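Local coordinates for glycosylation Associate Protein 2 (Streptococcus agalactiae serotype V, PDB 6OYC), which probably acts with its partner Gap proteins in the accessory Sec system, supporting glycosylation and secretion of a GspB-like surface protein, at residues 175-180 with 237-242; 203-208 with 241-246; 38-43 with 75-80; 57-62 with 83-88. One frame throughout, in Å; residues are numbered along the deposited sequence.

Overall arrangement
The four contacts fall into two pairs. Contacts 1 and 2 use the two edges of strand 238-247, which pairs with strand 168-180 on one and strand 198-208 on the other in an antiparallel sheet; they share Ala-241 and Val-242, and their centres are 9 Å apart. Contacts 3 and 4, centres 12 Å apart, belong to the N-terminal parallel sheet and its covering helix, and are joined by a salt bridge from Glu-43 OE1 to Arg-58 NH2 (2.7 Å). Between the pairs, the nearest atoms of contacts 1 and 4 are about 20 Å apart. None of the segments lies in the C-terminal mixed sheet, consistent with the alpha/beta-hydrolase clan, where Ser-371, His-491 and Asp-461 resemble a catalytic triad.

Contact 1 of 4, residues 175-180 with 237-242; sequences AYNIPF and SGSLAV
Ile-178 and Leu-240 face each other as a hydrogen-bonded pair of an antiparallel beta sheet, where strand 168-180 runs beside strand 238-247. Ile-178 N donates to Leu-240 O (3.1 Å), and Leu-240 N returns a bond to Ile-178 O (2.8 Å); two places along, Phe-180 and Gly-238 make a second such pair. Leu-240 O also takes the side-chain amide of Asn-177. Asn-177 ND2 lies 3.0 Å from Leu-240 O with a fairly straight N-H (163°), the oxygen in the amide plane but the donor above the carbonyl plane. One carbonyl therefore holds two N-H groups from consecutive residues. On the buried face, Leu-240 CD2 meets CD2 of the Phe-180 ring at 3.6 Å, the chi1 of -177° setting Phe-180 CG beside its carbonyl carbon. Further along this face, Ile-178 CD1 touches Val-242 CG2 at 4.1 Å. Leu-188 packs against both Ile-178 and Leu-240, and Leu-257 against Ile-178; these belong to strands 185-195 and 251-262 of a second antiparallel sheet, consistent with a beta sandwich. At Tyr-176 a water intervenes between the backbones, accepting from Val-242 N at 2.7 Å and donating to Tyr-176 O at 2.9 Å.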
loop_
_atom_site.group_PDB
_atom_site.type_symbol
_atom_site.label_atom_id
_atom_site.label_comp_id
_atom_site.label_asym_id
_atom_site.label_seq_id
_atom_site.Cartn_x
_atom_site.Cartn_y
_atom_site.Cartn_z
ATOM N N ALA B 175 19.261 -7.140 -15.780
ATOM C CA ALA B 175 20.586 -6.532 -15.895
ATOM C C ALA B 175 21.079 -5.928 -14.580
ATOM O O ALA B 175 22.293 -5.935 -14.316
ATOM C CB ALA B 175 20.577 -5.454 -16.978
ATOM N N TYR B 176 20.180 -5.405 -13.752
ATOM C CA TYR B 176 20.603 -4.660 -12.570
ATOM C C TYR B 176 20.435 -5.467 -11.290
ATOM O O TYR B 176 19.724 -6.472 -11.241
ATOM C CB TYR B 176 19.838 -3.340 -12.459
ATOM C CG TYR B 176 20.272 -2.387 -13.530
ATOM C CD1 TYR B 176 21.421 -1.624 -13.376
ATOM C CD2 TYR B 176 19.561 -2.282 -14.725
ATOM C CE1 TYR B 176 21.835 -0.758 -14.369
ATOM C CE2 TYR B 176 19.972 -1.418 -15.720
ATOM C CZ TYR B 176 21.112 -0.663 -15.545
ATOM O OH TYR B 176 21.526 0.195 -16.551
ATOM N N ASN B 177 21.097 -5.002 -10.241
ATOM C CA ASN B 177 21.041 -5.674 -8.955
ATOM C C ASN B 177 20.064 -4.973 -8.027
ATOM O O ASN B 177 19.827 -3.765 -8.128
ATOM C CB ASN B 177 22.428 -5.738 -8.322
ATOM C CG ASN B 177 23.418 -6.492 -9.204
ATOM O OD1 ASN B 177 24.395 -5.923 -9.700
ATOM N ND2 ASN B 177 23.143 -7.776 -9.432
ATOM N N ILE B 178 19.503 -5.751 -7.113
ATOM C CA ILE B 178 18.502 -5.296 -6.158
ATOM C C ILE B 178 19.169 -5.202 -4.793
ATOM O O ILE B 178 19.659 -6.221 -4.288
ATOM C CB ILE B 178 17.310 -6.254 -6.107
ATOM C CG1 ILE B 178 16.701 -6.407 -7.495
ATOM C CG2 ILE B 178 16.275 -5.745 -5.135
ATOM C CD1 ILE B 178 15.589 -7.423 -7.546
ATOM N N PRO B 179 19.206 -4.027 -4.167
ATOM C CA PRO B 179 19.769 -3.916 -2.817
ATOM C C PRO B 179 19.098 -4.894 -1.863
ATOM O O PRO B 179 17.876 -5.000 -1.812
ATOM C CB PRO B 179 19.466 -2.463 -2.424
ATOM C CG PRO B 179 19.227 -1.746 -3.736
ATOM C CD PRO B 179 18.588 -2.771 -4.625
ATOM N N PHE B 180 19.910 -5.619 -1.119
ATOM C CA PHE B 180 19.435 -6.614 -0.176
ATOM C C PHE B 180 19.898 -6.205 1.211
ATOM O O PHE B 180 21.100 -6.085 1.456
ATOM C CB PHE B 180 19.969 -8.000 -0.543
ATOM C CG PHE B 180 19.460 -9.103 0.334
ATOM C CD1 PHE B 180 20.045 -9.354 1.567
ATOM C CD2 PHE B 180 18.400 -9.896 -0.085
ATOM C CE1 PHE B 180 19.583 -10.368 2.371
ATOM C CE2 PHE B 180 17.938 -10.922 0.709
ATOM C CZ PHE B 180 18.530 -11.163 1.939
ATOM N N SER B 237 24.572 -8.675 4.112
ATOM C CA SER B 237 24.163 -7.543 3.299
ATOM C C SER B 237 24.827 -7.609 1.914
ATOM O O SER B 237 25.999 -7.992 1.786
ATOM C CB SER B 237 24.542 -6.252 4.028
ATOM O OG SER B 237 23.877 -5.141 3.476
ATOM N N GLY B 238 24.079 -7.236 0.878
ATOM C CA GLY B 238 24.623 -7.199 -0.471
ATOM C C GLY B 238 23.631 -6.762 -1.533
ATOM O O GLY B 238 22.845 -5.833 -1.312
ATOM N N SER B 239 23.651 -7.415 -2.697
ATOM C CA SER B 239 22.633 -7.148 -3.700
ATOM C C SER B 239 22.316 -8.437 -4.436
ATOM O O SER B 239 23.073 -9.414 -4.383
ATOM C CB SER B 239 23.054 -6.051 -4.684
ATOM O OG SER B 239 24.262 -6.369 -5.342
ATOM N N LEU B 240 21.170 -8.435 -5.108
ATOM C CA LEU B 240 20.638 -9.620 -5.755
ATOM C C LEU B 240 20.856 -9.562 -7.261
ATOM O O LEU B 240 20.649 -8.522 -7.886
ATOM C CB LEU B 240 19.141 -9.758 -5.493
ATOM C CG LEU B 240 18.680 -9.900 -4.055
ATOM C CD1 LEU B 240 17.159 -10.101 -4.041
ATOM C CD2 LEU B 240 19.432 -11.061 -3.383
ATOM N N ALA B 241 21.248 -10.694 -7.836
ATOM C CA ALA B 241 21.143 -10.934 -9.270
ATOM C C ALA B 241 20.008 -11.918 -9.525
ATOM O O ALA B 241 19.865 -12.911 -8.805
ATOM C CB ALA B 241 22.449 -11.484 -9.837
ATOM N N VAL B 242 19.191 -11.641 -10.539
ATOM C CA VAL B 242 17.970 -12.404 -10.781
ATOM C C VAL B 242 18.042 -12.993 -12.174
ATOM O O VAL B 242 18.289 -12.259 -13.139
ATOM C CB VAL B 242 16.711 -11.531 -10.627
ATOM C CG1 VAL B 242 15.455 -12.344 -10.943
ATOM C CG2 VAL B 242 16.642 -10.978 -9.234
HETATM O O HOH W 1 19.840 -9.336 -11.814
#

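Contact 2 of 4, residues 203-208 with 241-246; sequences VISLIV and AVKLFA
Lys-243 reaches diagonally across an antiparallel strand pair to Ser-205, its chain crossing the side chain of Val-203 obliquely on the way. Lys-243 CG leaves beside the backbone N (chi1 -59°), the chain bends at chi2 and again at chi3, and Lys-243 NZ donates to Ser-205 OG at 2.9 Å. The two gamma carbons of Val-203 serve different neighbours: CG1 lies 4.1 Å from Lys-243 CE, whereas CG2 approaches Phe-245 CE1 at 3.6 Å, at a slant to the ring. Farther along the same face, Ile-207 CD1 packs on Ala-241 CB at 3.9 Å. Ile-204 and Val-242, a non-hydrogen-bonded pair, lie on the other face, where Ile-204 touches Phe-221 and Val-242 touches Phe-174. Beneath the side chains, two hydrogen-bonded pairs fix the register of strands 198-208 and 238-247. Val-203 N donates to Lys-243 O at 2.8 Å, and Val-203 O receives the answering bond; Ser-205 and Ala-241 repeat the exchange. Glu-218, on the next strand 215-222, hydrogen-bonds Ser-205 OG through OE1, and its ion pair with Lys-243 NZ is long and weak. The hydroxyl of buried Ser-205 is thus hydrogen-bonded to both ammonium and carboxylate, an arrangement that probably helps keep both groups charged.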
loop_
_atom_site.group_PDB
_atom_site.type_symbol
_atom_site.label_atom_id
_atom_site.label_comp_id
_atom_site.label_asym_id
_atom_site.label_seq_id
_atom_site.Cartn_x
_atom_site.Cartn_y
_atom_site.Cartn_z
ATOM N N VAL B 203 15.935 -17.859 -10.245
ATOM C CA VAL B 203 17.131 -18.061 -9.433
ATOM C C VAL B 203 17.620 -16.701 -8.953
ATOM O O VAL B 203 17.763 -15.762 -9.743
ATOM C CB VAL B 203 18.227 -18.819 -10.200
ATOM C CG1 VAL B 203 19.485 -18.898 -9.372
ATOM C CG2 VAL B 203 17.731 -20.206 -10.571
ATOM N N ILE B 204 17.832 -16.586 -7.651
ATOM C CA ILE B 204 18.136 -15.326 -6.998
ATOM C C ILE B 204 19.428 -15.540 -6.232
ATOM O O ILE B 204 19.482 -16.400 -5.344
ATOM C CB ILE B 204 16.989 -14.891 -6.062
ATOM C CG1 ILE B 204 15.702 -14.774 -6.871
ATOM C CG2 ILE B 204 17.296 -13.555 -5.348
ATOM C CD1 ILE B 204 14.483 -14.781 -6.049
ATOM N N SER B 205 20.465 -14.776 -6.588
ATOM C CA SER B 205 21.813 -14.918 -6.037
ATOM C C SER B 205 22.203 -13.672 -5.235
ATOM O O SER B 205 22.164 -12.548 -5.757
ATOM C CB SER B 205 22.845 -15.155 -7.156
ATOM O OG SER B 205 22.502 -16.245 -8.005
ATOM N N LEU B 206 22.621 -13.876 -3.988
ATOM C CA LEU B 206 23.018 -12.777 -3.108
ATOM C C LEU B 206 24.527 -12.536 -3.221
ATOM O O LEU B 206 25.334 -13.335 -2.729
ATOM C CB LEU B 206 22.620 -13.087 -1.672
ATOM C CG LEU B 206 23.034 -12.071 -0.601
ATOM C CD1 LEU B 206 22.534 -10.668 -0.951
ATOM C CD2 LEU B 206 22.502 -12.535 0.764
ATOM N N ILE B 207 24.905 -11.428 -3.858
ATOM C CA ILE B 207 26.302 -11.015 -3.982
ATOM C C ILE B 207 26.668 -10.189 -2.750
ATOM O O ILE B 207 26.041 -9.159 -2.487
ATOM C CB ILE B 207 26.528 -10.211 -5.281
ATOM C CG1 ILE B 207 26.150 -11.049 -6.514
ATOM C CG2 ILE B 207 27.985 -9.709 -5.384
ATOM C CD1 ILE B 207 25.420 -10.264 -7.604
ATOM N N VAL B 208 27.688 -10.632 -2.005
ATOM C CA VAL B 208 28.037 -9.976 -0.742
ATOM C C VAL B 208 28.456 -8.542 -0.988
ATOM O O VAL B 208 29.198 -8.238 -1.934
ATOM C CB VAL B 208 29.166 -10.723 -0.008
ATOM C CG1 VAL B 208 29.636 -9.921 1.223
ATOM C CG2 VAL B 208 28.716 -12.091 0.390
ATOM N N ALA B 241 21.248 -10.694 -7.836
ATOM C CA ALA B 241 21.143 -10.934 -9.270
ATOM C C ALA B 241 20.008 -11.918 -9.525
ATOM O O ALA B 241 19.865 -12.911 -8.805
ATOM C CB ALA B 241 22.449 -11.484 -9.837
ATOM N N VAL B 242 19.191 -11.641 -10.539
ATOM C CA VAL B 242 17.970 -12.404 -10.781
ATOM C C VAL B 242 18.042 -12.993 -12.174
ATOM O O VAL B 242 18.289 -12.259 -13.139
ATOM C CB VAL B 242 16.711 -11.531 -10.627
ATOM C CG1 VAL B 242 15.455 -12.344 -10.943
ATOM C CG2 VAL B 242 16.642 -10.978 -9.234
ATOM N N LYS B 243 17.856 -14.321 -12.266
ATOM C CA LYS B 243 17.802 -15.073 -13.516
ATOM C C LYS B 243 16.495 -15.859 -13.582
ATOM O O LYS B 243 15.993 -16.336 -12.563
ATOM C CB LYS B 243 18.987 -16.058 -13.641
ATOM C CG LYS B 243 20.360 -15.405 -13.592
ATOM C CD LYS B 243 21.396 -16.287 -12.896
ATOM C CE LYS B 243 21.493 -15.986 -11.395
ATOM N NZ LYS B 243 22.795 -16.493 -10.833
ATOM N N LEU B 244 15.944 -16.010 -14.779
ATOM C CA LEU B 244 14.743 -16.814 -14.975
ATOM C C LEU B 244 15.060 -17.974 -15.919
ATOM O O LEU B 244 15.706 -17.782 -16.950
ATOM C CB LEU B 244 13.589 -15.957 -15.508
ATOM C CG LEU B 244 12.221 -16.612 -15.766
ATOM C CD1 LEU B 244 11.141 -15.595 -15.739
ATOM C CD2 LEU B 244 12.190 -17.224 -17.129
ATOM N N PHE B 245 14.646 -19.176 -15.531
ATOM C CA PHE B 245 14.727 -20.383 -16.341
ATOM C C PHE B 245 13.315 -20.836 -16.698
ATOM O O PHE B 245 12.349 -20.527 -15.990
ATOM C CB PHE B 245 15.443 -21.523 -15.600
ATOM C CG PHE B 245 16.889 -21.250 -15.306
ATOM C CD1 PHE B 245 17.261 -20.319 -14.360
ATOM C CD2 PHE B 245 17.885 -21.956 -15.953
ATOM C CE1 PHE B 245 18.606 -20.075 -14.101
ATOM C CE2 PHE B 245 19.224 -21.718 -15.685
ATOM C CZ PHE B 245 19.576 -20.775 -14.762
ATOM N N ALA B 246 13.204 -21.567 -17.804
ATOM C CA ALA B 246 11.925 -22.056 -18.285
ATOM C C ALA B 246 12.118 -23.407 -18.957
ATOM O O ALA B 246 13.227 -23.790 -19.342
ATOM C CB ALA B 246 11.270 -21.085 -19.274
#

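Contact 3 of 4, residues 38-43 with 75-80; sequences DFVTTE and SSLSSF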
loop_
_atom_site.group_PDB
_atom_site.type_symbol
_atom_site.label_atom_id
_atom_site.label_comp_id
_atom_site.label_asym_id
_atom_site.label_seq_id
_atom_site.Cartn_x
_atom_site.Cartn_y
_atom_site.Cartn_z
ATOM N N ASP B 38 3.880 0.658 38.005
ATOM C CA ASP B 38 5.273 1.096 38.075
ATOM C C ASP B 38 5.789 1.516 36.705
ATOM O O ASP B 38 6.441 2.561 36.574
ATOM C CB ASP B 38 6.157 -0.003 38.657
ATOM C CG ASP B 38 5.847 -0.280 40.110
ATOM O OD1 ASP B 38 5.299 0.630 40.767
ATOM O OD2 ASP B 38 6.140 -1.398 40.597
ATOM N N PHE B 39 5.471 0.744 35.662
ATOM C CA PHE B 39 5.938 1.116 34.332
ATOM C C PHE B 39 5.399 2.486 33.923
ATOM O O PHE B 39 6.145 3.322 33.399
ATOM C CB PHE B 39 5.556 0.052 33.299
ATOM C CG PHE B 39 5.908 0.448 31.896
ATOM C CD1 PHE B 39 7.194 0.253 31.408
ATOM C CD2 PHE B 39 4.977 1.081 31.091
ATOM C CE1 PHE B 39 7.530 0.641 30.121
ATOM C CE2 PHE B 39 5.312 1.480 29.793
ATOM C CZ PHE B 39 6.586 1.266 29.313
ATOM N N VAL B 40 4.102 2.735 34.138
ATOM C CA VAL B 40 3.525 4.034 33.759
ATOM C C VAL B 40 4.308 5.191 34.386
ATOM O O VAL B 40 4.629 6.186 33.717
ATOM C CB VAL B 40 2.041 4.102 34.158
ATOM C CG1 VAL B 40 1.477 5.464 33.806
ATOM C CG2 VAL B 40 1.249 2.987 33.488
ATOM N N THR B 41 4.634 5.073 35.676
ATOM C CA THR B 41 5.415 6.108 36.348
ATOM C C THR B 41 6.818 6.215 35.758
ATOM O O THR B 41 7.250 7.301 35.355
ATOM C CB THR B 41 5.479 5.805 37.849
ATOM O OG1 THR B 41 4.167 5.922 38.418
ATOM C CG2 THR B 41 6.471 6.739 38.564
ATOM N N THR B 42 7.547 5.096 35.696
ATOM C CA THR B 42 8.910 5.117 35.156
ATOM C C THR B 42 8.951 5.634 33.725
ATOM O O THR B 42 9.807 6.456 33.377
ATOM C CB THR B 42 9.527 3.728 35.215
ATOM O OG1 THR B 42 9.611 3.318 36.582
ATOM C CG2 THR B 42 10.925 3.773 34.655
ATOM N N GLU B 43 8.038 5.174 32.877
ATOM C CA GLU B 43 8.076 5.612 31.489
ATOM C C GLU B 43 7.733 7.090 31.369
ATOM O O GLU B 43 8.385 7.828 30.622
ATOM C CB GLU B 43 7.134 4.756 30.647
ATOM C CG GLU B 43 7.237 5.000 29.158
ATOM C CD GLU B 43 8.614 4.644 28.552
ATOM O OE1 GLU B 43 9.431 3.956 29.201
ATOM O OE2 GLU B 43 8.860 5.050 27.402
ATOM N N SER B 75 -5.238 -0.935 30.403
ATOM C CA SER B 75 -5.682 0.247 29.671
ATOM C C SER B 75 -4.700 1.407 29.801
ATOM O O SER B 75 -4.590 2.239 28.889
ATOM C CB SER B 75 -7.054 0.680 30.173
ATOM O OG SER B 75 -8.020 -0.306 29.900
ATOM N N SER B 76 -3.989 1.498 30.927
ATOM C CA SER B 76 -3.050 2.600 31.066
ATOM C C SER B 76 -1.841 2.489 30.132
ATOM O O SER B 76 -1.074 3.452 30.039
ATOM C CB SER B 76 -2.581 2.714 32.517
ATOM O OG SER B 76 -1.798 1.602 32.897
ATOM N N LEU B 77 -1.649 1.363 29.432
ATOM C CA LEU B 77 -0.574 1.306 28.447
ATOM C C LEU B 77 -0.979 1.912 27.113
ATOM O O LEU B 77 -0.146 2.000 26.211
ATOM C CB LEU B 77 -0.101 -0.135 28.251
ATOM C CG LEU B 77 0.462 -0.754 29.537
ATOM C CD1 LEU B 77 0.954 -2.175 29.303
ATOM C CD2 LEU B 77 1.575 0.116 30.128
ATOM N N SER B 78 -2.225 2.364 26.992
ATOM C CA SER B 78 -2.731 2.850 25.717
ATOM C C SER B 78 -1.983 4.082 25.228
ATOM O O SER B 78 -1.798 4.249 24.018
ATOM C CB SER B 78 -4.221 3.152 25.861
ATOM O OG SER B 78 -4.704 3.845 24.737
ATOM N N SER B 79 -1.534 4.953 26.140
ATOM C CA SER B 79 -0.852 6.167 25.707
ATOM C C SER B 79 0.497 5.877 25.056
ATOM O O SER B 79 1.013 6.726 24.322
ATOM C CB SER B 79 -0.653 7.125 26.893
ATOM O OG SER B 79 0.379 6.659 27.764
ATOM N N PHE B 80 1.083 4.704 25.306
ATOM C CA PHE B 80 2.456 4.431 24.905
ATOM C C PHE B 80 2.591 3.664 23.590
ATOM O O PHE B 80 3.718 3.487 23.131
ATOM C CB PHE B 80 3.177 3.639 26.010
ATOM C CG PHE B 80 3.169 4.321 27.349
ATOM C CD1 PHE B 80 4.018 5.401 27.600
ATOM C CD2 PHE B 80 2.311 3.887 28.361
ATOM C CE1 PHE B 80 4.004 6.040 28.839
ATOM C CE2 PHE B 80 2.297 4.523 29.600
ATOM C CZ PHE B 80 3.146 5.602 29.842
#
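Phe-39 has its CG set anti to the backbone N (chi1 175°), and Phe-80 has its CG set anti to the carbonyl carbon (chi1 -57°). Their rings form a T-shaped (edge-to-face) pair, with centroids 5.5 Å apart and planes at 76°. The edge of Phe-39 is presented to a face of Phe-80, CE2 lying above the rim of that ring rather than its middle; Ser-79 OG, from the preceding residue, lies over the centre of the opposite face, 3.3 Å above the plane. Glu-43, one helical turn after Phe-39, contributes its aliphatic part: Glu-43 CG comes to 3.4 Å from Phe-80 CE1, and Glu-43 CB sits over a face of the Phe-39 ring. Its chain then bends at chi2 and the carboxylate goes on to a salt bridge with Arg-58. Leu-77 CD2 meets Phe-39 CD2 at 3.7 Å, oblique to the ring, the two side chains crossing at about a right angle. Val-40 CG2 rests on Ser-76 OG at 3.4 Å, a hydroxyl already hydrogen-bonded to Glu-73 O. In this way the loop between strands 62-65 and 86-89 is packed onto helix 36-52. Phe-80 also touches Asn-44 and Leu-47 on that helix, while Phe-39 and Leu-77 reach Leu-9 and Val-11, respectively, of strand 6-11 in the parallel sheet.

Contact 4 of 4, residues 57-62 with 83-88; sequences PRKISA and VYEVFY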
loop_
_atom_site.group_PDB
_atom_site.type_symbol
_atom_site.label_atom_id
_atom_site.label_comp_id
_atom_site.label_asym_id
_atom_site.label_seq_id
_atom_site.Cartn_x
_atom_site.Cartn_y
_atom_site.Cartn_z
ATOM N N PRO B 57 13.176 10.470 23.208
ATOM C CA PRO B 57 13.148 9.229 23.983
ATOM C C PRO B 57 13.296 8.020 23.075
ATOM O O PRO B 57 12.815 8.013 21.942
ATOM C CB PRO B 57 11.767 9.256 24.645
ATOM C CG PRO B 57 10.936 10.100 23.734
ATOM C CD PRO B 57 11.854 11.104 23.099
ATOM N N ARG B 58 13.982 6.991 23.577
ATOM C CA ARG B 58 14.047 5.731 22.847
ATOM C C ARG B 58 12.636 5.184 22.630
ATOM O O ARG B 58 11.765 5.315 23.490
ATOM C CB ARG B 58 14.919 4.720 23.591
ATOM C CG ARG B 58 14.372 4.291 24.929
ATOM C CD ARG B 58 13.622 2.945 24.852
ATOM N NE ARG B 58 12.972 2.595 26.118
ATOM C CZ ARG B 58 11.903 3.209 26.623
ATOM N NH1 ARG B 58 11.328 4.208 25.975
ATOM N NH2 ARG B 58 11.402 2.802 27.779
ATOM N N LYS B 59 12.407 4.605 21.453
ATOM C CA LYS B 59 11.112 4.062 21.056
ATOM C C LYS B 59 10.957 2.645 21.597
ATOM O O LYS B 59 11.923 1.874 21.633
ATOM C CB LYS B 59 11.002 4.063 19.523
ATOM C CG LYS B 59 9.673 3.569 18.918
ATOM C CD LYS B 59 9.831 3.317 17.389
ATOM C CE LYS B 59 8.494 3.088 16.660
ATOM N NZ LYS B 59 8.082 4.238 15.786
ATOM N N ILE B 60 9.751 2.308 22.043
ATOM C CA ILE B 60 9.379 0.919 22.297
ATOM C C ILE B 60 8.524 0.483 21.120
ATOM O O ILE B 60 7.432 1.022 20.902
ATOM C CB ILE B 60 8.640 0.741 23.629
ATOM C CG1 ILE B 60 9.466 1.324 24.780
ATOM C CG2 ILE B 60 8.376 -0.746 23.868
ATOM C CD1 ILE B 60 8.832 1.138 26.151
ATOM N N SER B 61 9.022 -0.483 20.349
ATOM C CA SER B 61 8.452 -0.758 19.038
ATOM C C SER B 61 7.307 -1.764 19.069
ATOM O O SER B 61 6.554 -1.869 18.087
ATOM C CB SER B 61 9.556 -1.252 18.097
ATOM O OG SER B 61 10.371 -0.174 17.698
ATOM N N ALA B 62 7.149 -2.506 20.159
ATOM C CA ALA B 62 6.022 -3.421 20.250
ATOM C C ALA B 62 5.670 -3.671 21.707
ATOM O O ALA B 62 6.527 -3.614 22.600
ATOM C CB ALA B 62 6.305 -4.754 19.543
ATOM N N VAL B 83 -1.544 1.741 17.007
ATOM C CA VAL B 83 -2.196 0.586 16.411
ATOM C C VAL B 83 -1.166 -0.336 15.733
ATOM O O VAL B 83 -0.090 0.099 15.290
ATOM C CB VAL B 83 -3.278 1.048 15.420
ATOM C CG1 VAL B 83 -4.465 1.662 16.193
ATOM C CG2 VAL B 83 -2.690 2.042 14.406
ATOM N N TYR B 84 -1.502 -1.630 15.678
ATOM C CA TYR B 84 -0.672 -2.683 15.079
ATOM C C TYR B 84 0.649 -2.912 15.798
ATOM O O TYR B 84 1.416 -3.789 15.382
ATOM C CB TYR B 84 -0.382 -2.396 13.600
ATOM C CG TYR B 84 -1.646 -2.218 12.815
ATOM C CD1 TYR B 84 -2.527 -3.280 12.652
ATOM C CD2 TYR B 84 -1.978 -0.990 12.261
ATOM C CE1 TYR B 84 -3.702 -3.134 11.936
ATOM C CE2 TYR B 84 -3.147 -0.833 11.552
ATOM C CZ TYR B 84 -4.018 -1.911 11.404
ATOM O OH TYR B 84 -5.199 -1.768 10.702
ATOM N N GLU B 85 0.923 -2.160 16.870
ATOM C CA GLU B 85 2.120 -2.387 17.672
ATOM C C GLU B 85 1.879 -3.357 18.813
ATOM O O GLU B 85 2.798 -3.628 19.588
ATOM C CB GLU B 85 2.664 -1.067 18.229
ATOM C CG GLU B 85 3.268 -0.172 17.155
ATOM C CD GLU B 85 3.961 1.066 17.727
ATOM O OE1 GLU B 85 3.852 1.322 18.951
ATOM O OE2 GLU B 85 4.594 1.794 16.932
ATOM N N VAL B 86 0.670 -3.884 18.947
ATOM C CA VAL B 86 0.315 -4.733 20.071
ATOM C C VAL B 86 0.152 -6.155 19.562
ATOM O O VAL B 86 -0.392 -6.379 18.468
ATOM C CB VAL B 86 -0.967 -4.221 20.763
ATOM C CG1 VAL B 86 -1.364 -5.129 21.935
ATOM C CG2 VAL B 86 -0.734 -2.793 21.236
ATOM N N PHE B 87 0.629 -7.119 20.351
ATOM C CA PHE B 87 0.639 -8.509 19.926
ATOM C C PHE B 87 0.057 -9.406 21.004
ATOM O O PHE B 87 0.340 -9.235 22.194
ATOM C CB PHE B 87 2.073 -8.926 19.557
ATOM C CG PHE B 87 2.585 -8.208 18.359
ATOM C CD1 PHE B 87 3.108 -6.921 18.477
ATOM C CD2 PHE B 87 2.507 -8.789 17.098
ATOM C CE1 PHE B 87 3.556 -6.221 17.361
ATOM C CE2 PHE B 87 2.964 -8.103 15.979
ATOM C CZ PHE B 87 3.492 -6.811 16.111
ATOM N N TYR B 88 -0.730 -10.391 20.575
ATOM C CA TYR B 88 -1.567 -11.152 21.483
ATOM C C TYR B 88 -1.791 -12.524 20.862
ATOM O O TYR B 88 -1.889 -12.619 19.632
ATOM C CB TYR B 88 -2.896 -10.413 21.704
ATOM C CG TYR B 88 -3.890 -11.083 22.632
ATOM C CD1 TYR B 88 -3.873 -10.821 23.999
ATOM C CD2 TYR B 88 -4.871 -11.946 22.139
ATOM C CE1 TYR B 88 -4.783 -11.426 24.862
ATOM C CE2 TYR B 88 -5.795 -12.556 22.999
ATOM C CZ TYR B 88 -5.745 -12.283 24.357
ATOM O OH TYR B 88 -6.636 -12.864 25.227
HETATM O O HOH W 2 6.587 -0.051 16.261
#
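Lys-59 and Glu-85 approach with their side chains at about a right angle, the lysine extended to CE and turned at its last torsion (chi4 108°). Lys-59 NZ stays 4.4 Å from Glu-85 OE2, beyond salt-bridge range. The side chain of the next residue, Ile-60, packs on Phe-39 and Leu-9. Ser-61 O lies 3.8 Å from Glu-85 CG and accepts a bond from a water at 2.6 Å; the same water donates weakly to Glu-85 OE2, bridging the loop and the acid. At Ala-62 the backbones come together: Ala-62 CA makes a CA-H...O contact with Glu-85 O (3.3 Å), and Ala-62 CB packs on Phe-87 CE1 at 3.8 Å. The Phe-87 ring also stands edge-to-face with Phe-122. Strands 62-65 and 86-89 are neighbours in a five-stranded parallel sheet of order 2-1-3-4-5, the order known from flavodoxin-like folds, and Glu-85 makes a backbone hydrogen bond with Leu-63. Glu-85 OE1 takes the backbone N-H of Glu-82, and OE2 has the water and a nearby ammonium. Together these probably favour the ionised carboxylate without a direct ion pair.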